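Local coordinates for polyketide synthase type I (Bacillus amyloliquefaciens, PDB 5KKU), which forms the N-terminal dehydratase domain of the difficidin assembly line and probably removes water from beta-hydroxyacyl intermediates, at residues K88-S93 and N109-L114; V8-Q13 and Y77-P82; R58-K63 and F222-F227; M41-A46 and R53-R58. All blocks are in the same frame, centred on the assembly; numbering follows the deposited sequence.

Interaction 1 (K88-S93 and N109-L114)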
loop_
_atom_site.group_PDB
_atom_site.type_symbol
_atom_site.label_atom_id
_atom_site.label_comp_id
_atom_site.label_asym_id
_atom_site.label_seq_id
_atom_site.Cartn_x
_atom_site.Cartn_y
_atom_site.Cartn_z
ATOM N N LYS A 88 -8.842 2.203 17.877
ATOM C CA LYS A 88 -8.751 3.132 16.808
ATOM C C LYS A 88 -7.334 3.606 16.649
ATOM O O LYS A 88 -6.647 3.848 17.582
ATOM C CB LYS A 88 -9.688 4.291 16.993
ATOM C CG LYS A 88 -9.738 5.257 15.831
ATOM C CD LYS A 88 -10.349 6.548 16.310
ATOM C CE LYS A 88 -10.281 7.675 15.302
ATOM N NZ LYS A 88 -11.159 7.424 14.148
ATOM N N VAL A 89 -6.894 3.704 15.414
ATOM C CA VAL A 89 -5.576 4.174 15.130
ATOM C C VAL A 89 -5.569 5.360 14.192
ATOM O O VAL A 89 -6.196 5.365 13.181
ATOM C CB VAL A 89 -4.690 3.070 14.575
ATOM C CG1 VAL A 89 -3.325 3.601 14.228
ATOM C CG2 VAL A 89 -4.571 1.951 15.560
ATOM N N GLU A 90 -4.804 6.370 14.528
ATOM C CA GLU A 90 -4.660 7.500 13.647
ATOM C C GLU A 90 -3.226 7.916 13.501
ATOM O O GLU A 90 -2.507 7.946 14.468
ATOM C CB GLU A 90 -5.478 8.660 14.140
ATOM C CG GLU A 90 -6.950 8.457 13.970
ATOM C CD GLU A 90 -7.748 9.557 14.598
ATOM O OE1 GLU A 90 -8.480 10.248 13.891
ATOM O OE2 GLU A 90 -7.611 9.733 15.813
ATOM N N ILE A 91 -2.852 8.262 12.299
ATOM C CA ILE A 91 -1.532 8.752 12.016
ATOM C C ILE A 91 -1.549 10.202 11.555
ATOM O O ILE A 91 -2.198 10.578 10.624
ATOM C CB ILE A 91 -0.846 7.897 10.983
ATOM C CG1 ILE A 91 -0.805 6.461 11.419
ATOM C CG2 ILE A 91 0.532 8.440 10.706
ATOM C CD1 ILE A 91 -0.148 5.587 10.432
ATOM N N THR A 92 -0.817 11.041 12.232
ATOM C CA THR A 92 -0.659 12.390 11.779
ATOM C C THR A 92 0.814 12.637 11.579
ATOM O O THR A 92 1.591 11.829 11.920
ATOM C CB THR A 92 -1.227 13.400 12.781
ATOM O OG1 THR A 92 -0.583 13.242 14.022
ATOM C CG2 THR A 92 -2.625 13.198 12.942
ATOM N N SER A 93 1.163 13.801 11.078
ATOM C CA SER A 93 2.547 14.131 10.854
ATOM C C SER A 93 2.883 15.601 10.853
ATOM O O SER A 93 2.050 16.431 10.698
ATOM C CB SER A 93 3.034 13.507 9.570
ATOM O OG SER A 93 2.188 13.804 8.536
ATOM N N ASN A 109 -2.973 11.755 8.198
ATOM C CA ASN A 109 -2.502 10.901 7.145
ATOM C C ASN A 109 -3.300 9.648 6.946
ATOM O O ASN A 109 -3.490 9.232 5.875
ATOM C CB ASN A 109 -1.018 10.616 7.313
ATOM C CG ASN A 109 -0.182 11.871 7.332
ATOM O OD1 ASN A 109 0.480 12.162 8.282
ATOM N ND2 ASN A 109 -0.248 12.609 6.290
ATOM N N MET A 110 -3.831 9.117 8.019
ATOM C CA MET A 110 -4.553 7.887 7.970
ATOM C C MET A 110 -5.281 7.507 9.241
ATOM O O MET A 110 -4.849 7.823 10.311
ATOM C CB MET A 110 -3.613 6.789 7.577
ATOM C CG MET A 110 -4.273 5.482 7.346
ATOM S SD MET A 110 -3.153 4.148 7.551
ATOM C CE MET A 110 -3.764 3.441 9.061
ATOM N N GLU A 111 -6.393 6.808 9.089
ATOM C CA GLU A 111 -7.131 6.227 10.182
ATOM C C GLU A 111 -7.611 4.831 9.888
ATOM O O GLU A 111 -7.831 4.494 8.805
ATOM C CB GLU A 111 -8.292 7.101 10.587
ATOM C CG GLU A 111 -9.468 7.053 9.659
ATOM C CD GLU A 111 -10.674 7.759 10.205
ATOM O OE1 GLU A 111 -10.670 8.983 10.198
ATOM O OE2 GLU A 111 -11.616 7.080 10.612
ATOM N N CYS A 112 -7.701 3.995 10.882
ATOM C CA CYS A 112 -8.283 2.682 10.715
ATOM C C CYS A 112 -8.742 2.106 12.046
ATOM O O CYS A 112 -8.538 2.699 13.051
ATOM C CB CYS A 112 -7.307 1.731 10.047
ATOM S SG CYS A 112 -5.853 1.317 10.983
ATOM N N GLN A 113 -9.278 0.909 12.055
ATOM C CA GLN A 113 -9.641 0.220 13.264
ATOM C C GLN A 113 -8.876 -1.061 13.377
ATOM O O GLN A 113 -8.908 -1.880 12.518
ATOM C CB GLN A 113 -11.105 -0.078 13.283
ATOM C CG GLN A 113 -11.964 1.117 13.198
ATOM C CD GLN A 113 -12.138 1.797 14.536
ATOM O OE1 GLN A 113 -12.030 1.196 15.601
ATOM N NE2 GLN A 113 -12.394 3.061 14.476
ATOM N N LEU A 114 -8.148 -1.218 14.444
ATOM C CA LEU A 114 -7.317 -2.385 14.615
ATOM C C LEU A 114 -7.950 -3.476 15.475
ATOM O O LEU A 114 -8.247 -3.272 16.591
ATOM C CB LEU A 114 -5.987 -1.965 15.167
ATOM C CG LEU A 114 -4.853 -2.949 15.221
ATOM C CD1 LEU A 114 -3.613 -2.118 15.210
ATOM C CD2 LEU A 114 -4.852 -3.871 16.425
#
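Lys88 opens the pairing of 88-93 with the antiparallel strand 109-114. Its side chain leaves anti to the backbone N (chi1 -175°), and Lys88 CG passes 3.7 Å from Gln113 NE2. The chain bends at its last torsion, so Lys88 NZ meets Glu111 OE2 in a 3.6 Å salt bridge. Glu111 OE1 pairs with Lys63. Val89 turns to the other face, with CB 4.2 Å from Cys112 SG. Val89 N donates almost straight to Cys112 O, 3.0 Å away. These strands belong to the N-terminal hotdog fold, and Leu42 of helix 37-49 packs on Val89, Ile91 and Cys112. Glu90 lies alongside Glu111 and points the same way. A long ion pair, Glu90 OE1 to Lys88 NZ, completes a network. Ile91 N bonds to Met110 O at 2.9 Å. Ile91 O takes Asn109 N at 2.8 Å and, weakly, Met110 N, which makes a classic beta bulge. Ser93 OG donates to a lone pair of Asn109 OD1 over a very short 2.4 Å. Asn109 ND2 binds Gln64 O.

Interaction 2 (V8-Q13 and Y77-P82)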
loop_
_atom_site.group_PDB
_atom_site.type_symbol
_atom_site.label_atom_id
_atom_site.label_comp_id
_atom_site.label_asym_id
_atom_site.label_seq_id
_atom_site.Cartn_x
_atom_site.Cartn_y
_atom_site.Cartn_z
ATOM N N VAL A 8 -4.784 4.569 25.496
ATOM C CA VAL A 8 -4.185 5.544 24.591
ATOM C C VAL A 8 -2.662 5.495 24.658
ATOM O O VAL A 8 -2.080 5.429 25.741
ATOM C CB VAL A 8 -4.657 6.975 24.911
ATOM C CG1 VAL A 8 -4.160 7.946 23.852
ATOM C CG2 VAL A 8 -6.174 7.021 25.016
ATOM N N LYS A 9 -2.023 5.527 23.493
ATOM C CA LYS A 9 -0.567 5.487 23.416
ATOM C C LYS A 9 -0.071 6.003 22.070
ATOM O O LYS A 9 -0.224 5.339 21.046
ATOM C CB LYS A 9 -0.058 4.064 23.655
ATOM C CG LYS A 9 1.452 3.960 23.787
ATOM C CD LYS A 9 1.851 3.404 25.145
ATOM C CE LYS A 9 3.332 3.614 25.416
ATOM N NZ LYS A 9 4.092 2.335 25.367
ATOM N N THR A 10 0.522 7.192 22.080
ATOM C CA THR A 10 1.042 7.799 20.861
ATOM C C THR A 10 2.493 7.394 20.618
ATOM O O THR A 10 3.356 7.601 21.472
ATOM C CB THR A 10 0.950 9.336 20.911
ATOM O OG1 THR A 10 -0.424 9.731 21.022
ATOM C CG2 THR A 10 1.549 9.947 19.654
ATOM N N PHE A 11 2.754 6.819 19.449
ATOM C CA PHE A 11 4.099 6.384 19.093
ATOM C C PHE A 11 4.709 7.291 18.030
ATOM O O PHE A 11 4.015 7.760 17.127
ATOM C CB PHE A 11 4.082 4.936 18.601
ATOM C CG PHE A 11 3.725 3.938 19.666
ATOM C CD1 PHE A 11 4.679 3.496 20.567
ATOM C CD2 PHE A 11 2.435 3.443 19.766
ATOM C CE1 PHE A 11 4.355 2.577 21.548
ATOM C CE2 PHE A 11 2.103 2.525 20.744
ATOM C CZ PHE A 11 3.064 2.091 21.637
ATOM N N LEU A 12 6.011 7.536 18.143
ATOM C CA LEU A 12 6.715 8.386 17.193
ATOM C C LEU A 12 7.493 7.667 16.113
ATOM O O LEU A 12 8.348 6.927 16.428
ATOM C CB LEU A 12 7.697 9.277 17.910
ATOM C CG LEU A 12 8.603 10.114 17.020
ATOM C CD1 LEU A 12 7.825 11.180 16.306
ATOM C CD2 LEU A 12 9.772 10.695 17.749
ATOM N N GLN A 13 7.213 7.949 14.850
ATOM C CA GLN A 13 7.973 7.378 13.752
ATOM C C GLN A 13 8.577 8.465 12.879
ATOM O O GLN A 13 8.008 9.470 12.717
ATOM C CB GLN A 13 7.105 6.495 12.926
ATOM C CG GLN A 13 6.614 5.247 13.609
ATOM C CD GLN A 13 7.675 4.231 13.750
ATOM O OE1 GLN A 13 8.028 3.591 12.805
ATOM N NE2 GLN A 13 8.229 4.140 14.900
ATOM N N TYR A 77 3.052 10.753 14.059
ATOM C CA TYR A 77 2.530 10.382 15.362
ATOM C C TYR A 77 1.424 9.328 15.231
ATOM O O TYR A 77 0.374 9.608 14.752
ATOM C CB TYR A 77 2.043 11.610 16.115
ATOM C CG TYR A 77 3.050 12.707 16.260
ATOM C CD1 TYR A 77 4.111 12.568 17.087
ATOM C CD2 TYR A 77 2.939 13.878 15.559
ATOM C CE1 TYR A 77 5.029 13.553 17.223
ATOM C CE2 TYR A 77 3.853 14.876 15.703
ATOM C CZ TYR A 77 4.903 14.691 16.544
ATOM O OH TYR A 77 5.827 15.632 16.719
ATOM N N VAL A 78 1.709 8.109 15.649
ATOM C CA VAL A 78 0.743 7.027 15.598
ATOM C C VAL A 78 0.050 6.851 16.929
ATOM O O VAL A 78 0.656 6.493 17.891
ATOM C CB VAL A 78 1.352 5.695 15.131
ATOM C CG1 VAL A 78 0.291 4.674 14.919
ATOM C CG2 VAL A 78 2.103 5.842 13.851
ATOM N N THR A 79 -1.231 7.070 16.977
ATOM C CA THR A 79 -1.940 7.057 18.235
ATOM C C THR A 79 -2.941 5.927 18.339
ATOM O O THR A 79 -3.874 5.869 17.607
ATOM C CB THR A 79 -2.676 8.389 18.458
ATOM O OG1 THR A 79 -1.735 9.423 18.578
ATOM C CG2 THR A 79 -3.520 8.370 19.695
ATOM N N PHE A 80 -2.721 5.028 19.268
ATOM C CA PHE A 80 -3.667 3.963 19.543
ATOM C C PHE A 80 -4.694 4.400 20.575
ATOM O O PHE A 80 -4.341 4.787 21.650
ATOM C CB PHE A 80 -2.946 2.733 20.011
ATOM C CG PHE A 80 -2.127 2.069 18.952
ATOM C CD1 PHE A 80 -0.885 2.551 18.601
ATOM C CD2 PHE A 80 -2.577 0.956 18.323
ATOM C CE1 PHE A 80 -0.149 1.953 17.611
ATOM C CE2 PHE A 80 -1.833 0.356 17.352
ATOM C CZ PHE A 80 -0.620 0.856 16.996
ATOM N N THR A 81 -5.965 4.338 20.266
ATOM C CA THR A 81 -6.981 4.724 21.200
ATOM C C THR A 81 -7.914 3.557 21.399
ATOM O O THR A 81 -8.442 3.051 20.461
ATOM C CB THR A 81 -7.788 5.890 20.642
ATOM O OG1 THR A 81 -6.982 7.057 20.587
ATOM C CG2 THR A 81 -9.039 6.174 21.454
ATOM N N PRO A 82 -8.141 3.165 22.638
ATOM C CA PRO A 82 -9.061 2.090 22.945
ATOM C C PRO A 82 -10.483 2.333 22.473
ATOM O O PRO A 82 -11.003 3.408 22.477
ATOM C CB PRO A 82 -9.029 2.066 24.449
ATOM C CG PRO A 82 -7.673 2.431 24.783
ATOM C CD PRO A 82 -7.337 3.502 23.812
#
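Two threonines meet on one face of the antiparallel pair of 8-13 and 77-82, and two phenylalanines on the other. Thr10 and Thr79 sit directly opposite each other, their CA atoms 4.0 Å apart. Both place OG1 beside the backbone N, which brings the two hydroxyls together in a 2.8 Å hydrogen bond. Thr10 CG2 points along the strand and rests on Tyr77 CB at 3.9 Å. Leu12 runs beside the Tyr77 ring in the same direction, and its CD1 touches CE1 at 3.8 Å. The phenol oxygen of Tyr77 goes on to Glu94.

The other face carries Phe11 and Phe80. Their rings cross at 84° with centroids 5.7 Å apart. Phe80 CD1 lies near the plane of the Phe11 ring, at its edge, 3.6 Å from Phe11 CD2. Lys9 O in turn sits at the edge of the Phe80 ring. Phe11 CB also faces Val78 CB. The backbone bond from Phe11 N to Val78 O is short, 2.6 Å. At the end of the pair, the Val8 side chain crosses Pro82 at about a right angle, Val8 CG2 3.9 Å from Pro82 CD.

On the threonine face Thr10 and Leu12 are exposed, Thr79 and Tyr77 partly so. Inward, Phe11 and Val78 press on Leu45 of helix 37-49, the helix that the N-terminal hotdog sheet wraps, and strand 86-97 follows as the next neighbour of 77-82.

Interaction 3 (R58-K63 and F222-F227)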
loop_
_atom_site.group_PDB
_atom_site.type_symbol
_atom_site.label_atom_id
_atom_site.label_comp_id
_atom_site.label_asym_id
_atom_site.label_seq_id
_atom_site.Cartn_x
_atom_site.Cartn_y
_atom_site.Cartn_z
ATOM N N ARG A 58 -9.151 -2.670 9.607
ATOM C CA ARG A 58 -10.402 -2.468 8.937
ATOM C C ARG A 58 -10.727 -0.995 8.758
ATOM O O ARG A 58 -10.250 -0.192 9.471
ATOM C CB ARG A 58 -11.521 -3.161 9.677
ATOM C CG ARG A 58 -11.218 -4.578 10.056
ATOM C CD ARG A 58 -12.451 -5.234 10.602
ATOM N NE ARG A 58 -12.198 -6.562 11.097
ATOM C CZ ARG A 58 -12.947 -7.159 12.002
ATOM N NH1 ARG A 58 -13.982 -6.546 12.499
ATOM N NH2 ARG A 58 -12.648 -8.372 12.403
ATOM N N GLN A 59 -11.607 -0.677 7.848
ATOM C CA GLN A 59 -12.032 0.675 7.576
ATOM C C GLN A 59 -10.888 1.652 7.500
ATOM O O GLN A 59 -10.921 2.690 8.054
ATOM C CB GLN A 59 -13.076 1.145 8.567
ATOM C CG GLN A 59 -14.226 0.195 8.779
ATOM C CD GLN A 59 -14.943 -0.178 7.514
ATOM O OE1 GLN A 59 -15.483 0.660 6.846
ATOM N NE2 GLN A 59 -14.944 -1.443 7.186
ATOM N N ILE A 60 -9.873 1.330 6.735
ATOM C CA ILE A 60 -8.752 2.205 6.510
ATOM C C ILE A 60 -9.094 3.381 5.632
ATOM O O ILE A 60 -9.741 3.245 4.655
ATOM C CB ILE A 60 -7.619 1.434 5.873
ATOM C CG1 ILE A 60 -7.267 0.260 6.742
ATOM C CG2 ILE A 60 -6.420 2.313 5.643
ATOM C CD1 ILE A 60 -6.246 -0.644 6.158
ATOM N N ILE A 61 -8.634 4.544 5.988
ATOM C CA ILE A 61 -8.803 5.700 5.159
ATOM C C ILE A 61 -7.491 6.405 4.982
ATOM O O ILE A 61 -6.907 6.768 5.922
ATOM C CB ILE A 61 -9.783 6.701 5.754
ATOM C CG1 ILE A 61 -11.086 6.054 6.101
ATOM C CG2 ILE A 61 -10.024 7.843 4.805
ATOM C CD1 ILE A 61 -12.014 6.926 6.906
ATOM N N PHE A 62 -7.073 6.602 3.760
ATOM C CA PHE A 62 -5.856 7.285 3.472
ATOM C C PHE A 62 -6.143 8.747 3.220
ATOM O O PHE A 62 -6.938 9.100 2.401
ATOM C CB PHE A 62 -5.146 6.676 2.269
ATOM C CG PHE A 62 -4.765 5.242 2.420
ATOM C CD1 PHE A 62 -3.833 4.855 3.314
ATOM C CD2 PHE A 62 -5.287 4.314 1.609
ATOM C CE1 PHE A 62 -3.473 3.555 3.434
ATOM C CE2 PHE A 62 -4.935 3.019 1.721
ATOM C CZ PHE A 62 -4.029 2.635 2.637
ATOM N N LYS A 63 -5.493 9.603 3.965
ATOM C CA LYS A 63 -5.774 11.011 3.911
ATOM C C LYS A 63 -4.998 12.296 3.709
ATOM O O LYS A 63 -5.536 13.248 3.222
ATOM C CB LYS A 63 -6.097 11.549 5.279
ATOM C CG LYS A 63 -7.172 10.757 5.987
ATOM C CD LYS A 63 -7.767 11.454 7.188
ATOM C CE LYS A 63 -8.466 10.485 8.092
ATOM N NZ LYS A 63 -8.730 10.940 9.465
ATOM N N PHE A 222 -7.463 5.035 -1.528
ATOM C CA PHE A 222 -8.340 5.802 -0.732
ATOM C C PHE A 222 -9.244 5.273 0.375
ATOM O O PHE A 222 -9.728 6.029 1.144
ATOM C CB PHE A 222 -9.470 6.316 -1.600
ATOM C CG PHE A 222 -10.421 7.203 -0.885
ATOM C CD1 PHE A 222 -9.976 8.140 -0.018
ATOM C CD2 PHE A 222 -11.750 7.075 -1.061
ATOM C CE1 PHE A 222 -10.842 8.933 0.654
ATOM C CE2 PHE A 222 -12.643 7.878 -0.397
ATOM C CZ PHE A 222 -12.182 8.815 0.453
ATOM N N MET A 223 -9.485 3.974 0.398
ATOM C CA MET A 223 -10.089 3.305 1.546
ATOM C C MET A 223 -9.823 1.804 1.588
ATOM O O MET A 223 -9.555 1.178 0.564
ATOM C CB MET A 223 -11.601 3.548 1.504
ATOM C CG MET A 223 -12.023 4.989 1.749
ATOM S SD MET A 223 -13.803 5.227 1.602
ATOM C CE MET A 223 -14.371 4.414 3.090
ATOM N N ILE A 224 -9.769 1.121 2.689
ATOM C CA ILE A 224 -9.593 -0.313 2.554
ATOM C C ILE A 224 -10.519 -0.918 3.563
ATOM O O ILE A 224 -10.442 -0.554 4.675
ATOM C CB ILE A 224 -8.130 -0.802 2.784
ATOM C CG1 ILE A 224 -7.221 -0.456 1.625
ATOM C CG2 ILE A 224 -8.054 -2.296 3.001
ATOM C CD1 ILE A 224 -5.763 -0.734 1.861
ATOM N N ASP A 225 -11.404 -1.793 3.182
ATOM C CA ASP A 225 -12.345 -2.330 4.148
ATOM C C ASP A 225 -11.658 -3.230 5.138
ATOM O O ASP A 225 -11.853 -3.123 6.299
ATOM C CB ASP A 225 -13.515 -3.025 3.496
ATOM C CG ASP A 225 -14.652 -2.111 3.226
ATOM O OD1 ASP A 225 -14.526 -0.897 3.385
ATOM O OD2 ASP A 225 -15.708 -2.570 2.830
ATOM N N ARG A 226 -10.819 -4.127 4.650
ATOM C CA ARG A 226 -10.032 -4.979 5.488
ATOM C C ARG A 226 -8.711 -5.358 4.875
ATOM O O ARG A 226 -8.656 -5.673 3.718
ATOM C CB ARG A 226 -10.799 -6.230 5.917
ATOM C CG ARG A 226 -9.985 -7.144 6.793
ATOM C CD ARG A 226 -10.742 -8.301 7.399
ATOM N NE ARG A 226 -10.591 -9.467 6.565
ATOM C CZ ARG A 226 -9.799 -10.470 6.835
ATOM N NH1 ARG A 226 -9.121 -10.500 7.949
ATOM N NH2 ARG A 226 -9.724 -11.443 5.997
ATOM N N PHE A 227 -7.657 -5.319 5.661
ATOM C CA PHE A 227 -6.376 -5.854 5.293
ATOM C C PHE A 227 -5.835 -6.699 6.418
ATOM O O PHE A 227 -5.905 -6.327 7.542
ATOM C CB PHE A 227 -5.379 -4.762 4.925
ATOM C CG PHE A 227 -4.145 -5.269 4.293
ATOM C CD1 PHE A 227 -3.105 -5.659 5.045
ATOM C CD2 PHE A 227 -4.025 -5.343 2.911
ATOM C CE1 PHE A 227 -1.966 -6.149 4.469
ATOM C CE2 PHE A 227 -2.876 -5.816 2.331
ATOM C CZ PHE A 227 -1.849 -6.226 3.118
#
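The two hotdog folds of the dehydratase meet here, in a double-hotdog arrangement. Residues 58-63 come from the N-terminal fold and 222-227 from the C-terminal one, and they pair antiparallel. A G1 beta bulge marks the join: Gln59 and Ile60 both face Ile224. Gln59 takes a left-handed backbone conformation (phi 45°, psi 50°), and the chain turns a corner there. Gln59 N reaches Asp225 O at 2.9 Å from above the carbonyl plane. Ile60 N bonds to Ile224 O at 2.8 Å, this time in the carbonyl plane. Ile224 N returns the bond to Ile60 O.

Ile60 and Ile224 lie side by side and point the same way, CB to CB 3.8 Å. Ile60 CD1 also touches Ile224 CB and CG2. Ile39 of helix 37-49 also packs on Ile224. Beside the corner, Arg58 CG lies 4.3 Å from Arg226 CG. Arg58 is held by Glu56, and Arg226 by Glu275, Glu277 and Glu56. Gln59 and Asp225 also run side by side, without a hydrogen bond between their ends.

The Phe62 side chain is about 10 Å from that of Asp198 and about 12 Å from that of His25, the predicted proton donor and acceptor. One face of its ring carries Ile60 CG2, near the rim. At the edge of the ring, near its plane, Phe62 CE2 touches Ile224 CD1 at 3.8 Å.

Interaction 4 (M41-A46 and R53-R58)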
loop_
_atom_site.group_PDB
_atom_site.type_symbol
_atom_site.label_atom_id
_atom_site.label_comp_id
_atom_site.label_asym_id
_atom_site.label_seq_id
_atom_site.Cartn_x
_atom_site.Cartn_y
_atom_site.Cartn_z
ATOM N N MET A 41 3.806 0.145 9.038
ATOM C CA MET A 41 4.108 0.855 10.264
ATOM C C MET A 41 3.233 0.384 11.400
ATOM O O MET A 41 3.722 0.182 12.451
ATOM C CB MET A 41 4.042 2.368 10.034
ATOM C CG MET A 41 4.035 3.332 11.195
ATOM S SD MET A 41 4.183 5.051 10.720
ATOM C CE MET A 41 5.585 4.915 9.726
ATOM N N LEU A 42 1.950 0.244 11.150
ATOM C CA LEU A 42 1.008 -0.190 12.148
ATOM C C LEU A 42 1.311 -1.578 12.666
ATOM O O LEU A 42 1.247 -1.811 13.812
ATOM C CB LEU A 42 -0.411 -0.122 11.645
ATOM C CG LEU A 42 -1.129 1.147 12.008
ATOM C CD1 LEU A 42 -0.644 2.294 11.183
ATOM C CD2 LEU A 42 -2.606 0.967 11.853
ATOM N N TYR A 43 1.671 -2.466 11.771
ATOM C CA TYR A 43 2.039 -3.800 12.131
ATOM C C TYR A 43 3.328 -3.855 12.944
ATOM O O TYR A 43 3.410 -4.634 13.817
ATOM C CB TYR A 43 2.136 -4.690 10.897
ATOM C CG TYR A 43 0.857 -5.384 10.537
ATOM C CD1 TYR A 43 0.470 -6.526 11.166
ATOM C CD2 TYR A 43 0.018 -4.868 9.582
ATOM C CE1 TYR A 43 -0.693 -7.143 10.834
ATOM C CE2 TYR A 43 -1.141 -5.485 9.245
ATOM C CZ TYR A 43 -1.467 -6.632 9.868
ATOM O OH TYR A 43 -2.606 -7.227 9.569
ATOM N N ARG A 44 4.305 -3.010 12.648
ATOM C CA ARG A 44 5.511 -2.984 13.420
ATOM C C ARG A 44 5.247 -2.472 14.822
ATOM O O ARG A 44 5.764 -2.997 15.751
ATOM C CB ARG A 44 6.603 -2.139 12.798
ATOM C CG ARG A 44 7.079 -2.534 11.435
ATOM C CD ARG A 44 8.263 -1.706 10.988
ATOM N NE ARG A 44 8.233 -0.342 11.487
ATOM C CZ ARG A 44 7.942 0.688 10.749
ATOM N NH1 ARG A 44 7.658 0.501 9.503
ATOM N NH2 ARG A 44 7.911 1.880 11.237
ATOM N N LEU A 45 4.458 -1.415 14.935
ATOM C CA LEU A 45 4.130 -0.776 16.193
ATOM C C LEU A 45 3.179 -1.588 17.039
ATOM O O LEU A 45 3.331 -1.618 18.210
ATOM C CB LEU A 45 3.540 0.608 15.978
ATOM C CG LEU A 45 4.490 1.681 15.498
ATOM C CD1 LEU A 45 3.810 2.993 15.390
ATOM C CD2 LEU A 45 5.689 1.811 16.385
ATOM N N ALA A 46 2.180 -2.197 16.439
ATOM C CA ALA A 46 1.264 -3.015 17.176
ATOM C C ALA A 46 2.044 -4.020 17.982
ATOM O O ALA A 46 1.793 -4.215 19.115
ATOM C CB ALA A 46 0.323 -3.734 16.250
ATOM N N ARG A 53 0.518 -10.242 19.002
ATOM C CA ARG A 53 -0.708 -11.006 18.999
ATOM C C ARG A 53 -1.019 -10.691 17.564
ATOM O O ARG A 53 -0.855 -9.559 17.186
ATOM C CB ARG A 53 -1.830 -10.603 19.906
ATOM C CG ARG A 53 -1.561 -11.028 21.307
ATOM C CD ARG A 53 -2.654 -10.695 22.283
ATOM N NE ARG A 53 -2.226 -9.514 22.996
ATOM C CZ ARG A 53 -3.015 -8.729 23.705
ATOM N NH1 ARG A 53 -4.289 -9.005 23.847
ATOM N NH2 ARG A 53 -2.506 -7.660 24.254
ATOM N N PRO A 54 -1.420 -11.649 16.740
ATOM C CA PRO A 54 -1.658 -11.233 15.356
ATOM C C PRO A 54 -2.842 -10.294 15.215
ATOM O O PRO A 54 -3.792 -10.551 15.851
ATOM C CB PRO A 54 -1.901 -12.553 14.640
ATOM C CG PRO A 54 -2.543 -13.385 15.628
ATOM C CD PRO A 54 -1.656 -13.169 16.765
ATOM N N ILE A 55 -2.744 -9.242 14.410
ATOM C CA ILE A 55 -3.855 -8.310 14.263
ATOM C C ILE A 55 -4.091 -7.904 12.815
ATOM O O ILE A 55 -3.213 -8.048 11.963
ATOM C CB ILE A 55 -3.637 -7.040 15.108
ATOM C CG1 ILE A 55 -2.451 -6.239 14.570
ATOM C CG2 ILE A 55 -3.424 -7.403 16.570
ATOM C CD1 ILE A 55 -2.772 -5.426 13.335
ATOM N N GLU A 56 -5.288 -7.395 12.547
ATOM C CA GLU A 56 -5.658 -6.959 11.211
ATOM C C GLU A 56 -6.164 -5.522 11.246
ATOM O O GLU A 56 -6.249 -4.908 12.310
ATOM C CB GLU A 56 -6.729 -7.879 10.621
ATOM C CG GLU A 56 -8.081 -7.777 11.307
ATOM C CD GLU A 56 -9.024 -8.894 10.905
ATOM O OE1 GLU A 56 -8.536 -9.986 10.544
ATOM O OE2 GLU A 56 -10.254 -8.679 10.948
ATOM N N LEU A 57 -6.498 -4.991 10.075
ATOM C CA LEU A 57 -6.984 -3.658 9.964
ATOM C C LEU A 57 -8.279 -3.550 9.197
ATOM O O LEU A 57 -8.491 -4.240 8.261
ATOM C CB LEU A 57 -5.924 -2.752 9.377
ATOM C CG LEU A 57 -4.527 -2.877 9.894
ATOM C CD1 LEU A 57 -3.544 -2.212 8.993
ATOM C CD2 LEU A 57 -4.377 -2.342 11.291
ATOM N N ARG A 58 -9.151 -2.670 9.607
ATOM C CA ARG A 58 -10.402 -2.468 8.937
ATOM C C ARG A 58 -10.727 -0.995 8.758
ATOM O O ARG A 58 -10.250 -0.192 9.471
ATOM C CB ARG A 58 -11.521 -3.161 9.677
ATOM C CG ARG A 58 -11.218 -4.578 10.056
ATOM C CD ARG A 58 -12.451 -5.234 10.602
ATOM N NE ARG A 58 -12.198 -6.562 11.097
ATOM C CZ ARG A 58 -12.947 -7.159 12.002
ATOM N NH1 ARG A 58 -13.982 -6.546 12.499
ATOM N NH2 ARG A 58 -12.648 -8.372 12.403
#
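Tyr43 reaches from helix 37-49, the central helix of the N-terminal hotdog fold, to strand 55-62 of the sheet that wraps it. The tyrosine and Ile55 slide past each other in opposite directions. Ile55 CD1 lies over one face of the Tyr43 ring, 4.0 Å from the centroid and 24° off the normal, a CH-pi contact. Ile55 gets there by putting CG1 between its backbone N and carbonyl carbon (chi1 67°), the crowded position. That turn also sets Ile55 CG1 against Ala46 CB, one helical turn on from Leu42, at 4.1 Å. Leu57 comes past the ring too, with CD1 4.1 Å from Tyr43 CE2. Its other methyl, CD2, meets Leu42 CD2 at 3.8 Å, where the two leucines cross obliquely.

At the tip of the ring, Tyr43 OH donates to Ile55 O over 2.6 Å. The hydroxyl lies in the carbonyl plane, on a lone pair. It also accepts from Met229 N of the C-terminal hotdog fold. Glu56 points away from the helix. Arg58 holds Glu56 OE2 side-on with NE and NH2, the latter at 2.8 Å, and Arg226 takes OE1.

Apart from the bond between the buried Tyr43 hydroxyl and Ile55 O, the side-chain contacts are apolar. The hydroxyl both donates and accepts. These two bonds hold the ring tip and probably fix the O-H direction, and Ile55 CD1 over the face probably hinders turning of the ring.

Interactions 1, 2 and 4 build one half of the molecule, the N-terminal hotdog fold, and interaction 3 joins it to the other half. Strands 73-83 and 86-97 connect interactions 2 and 1 through Lys88 N to Thr81 O, 2.7 Å. Strand 107-116 then meets 55-62, where Glu111 OE1 and Lys63 NZ form a 2.9 Å salt bridge between interactions 1 and 3. Helix 37-49 backs this row: Leu42 of interaction 4 touches interaction 1, and Leu45 touches interaction 2. Interactions 3 and 4 share Arg58, and Arg226 NH1 reaches Glu56 OE1 at 2.7 Å. Interaction 3 lies nearest the predicted catalytic pair; the others lie away from it.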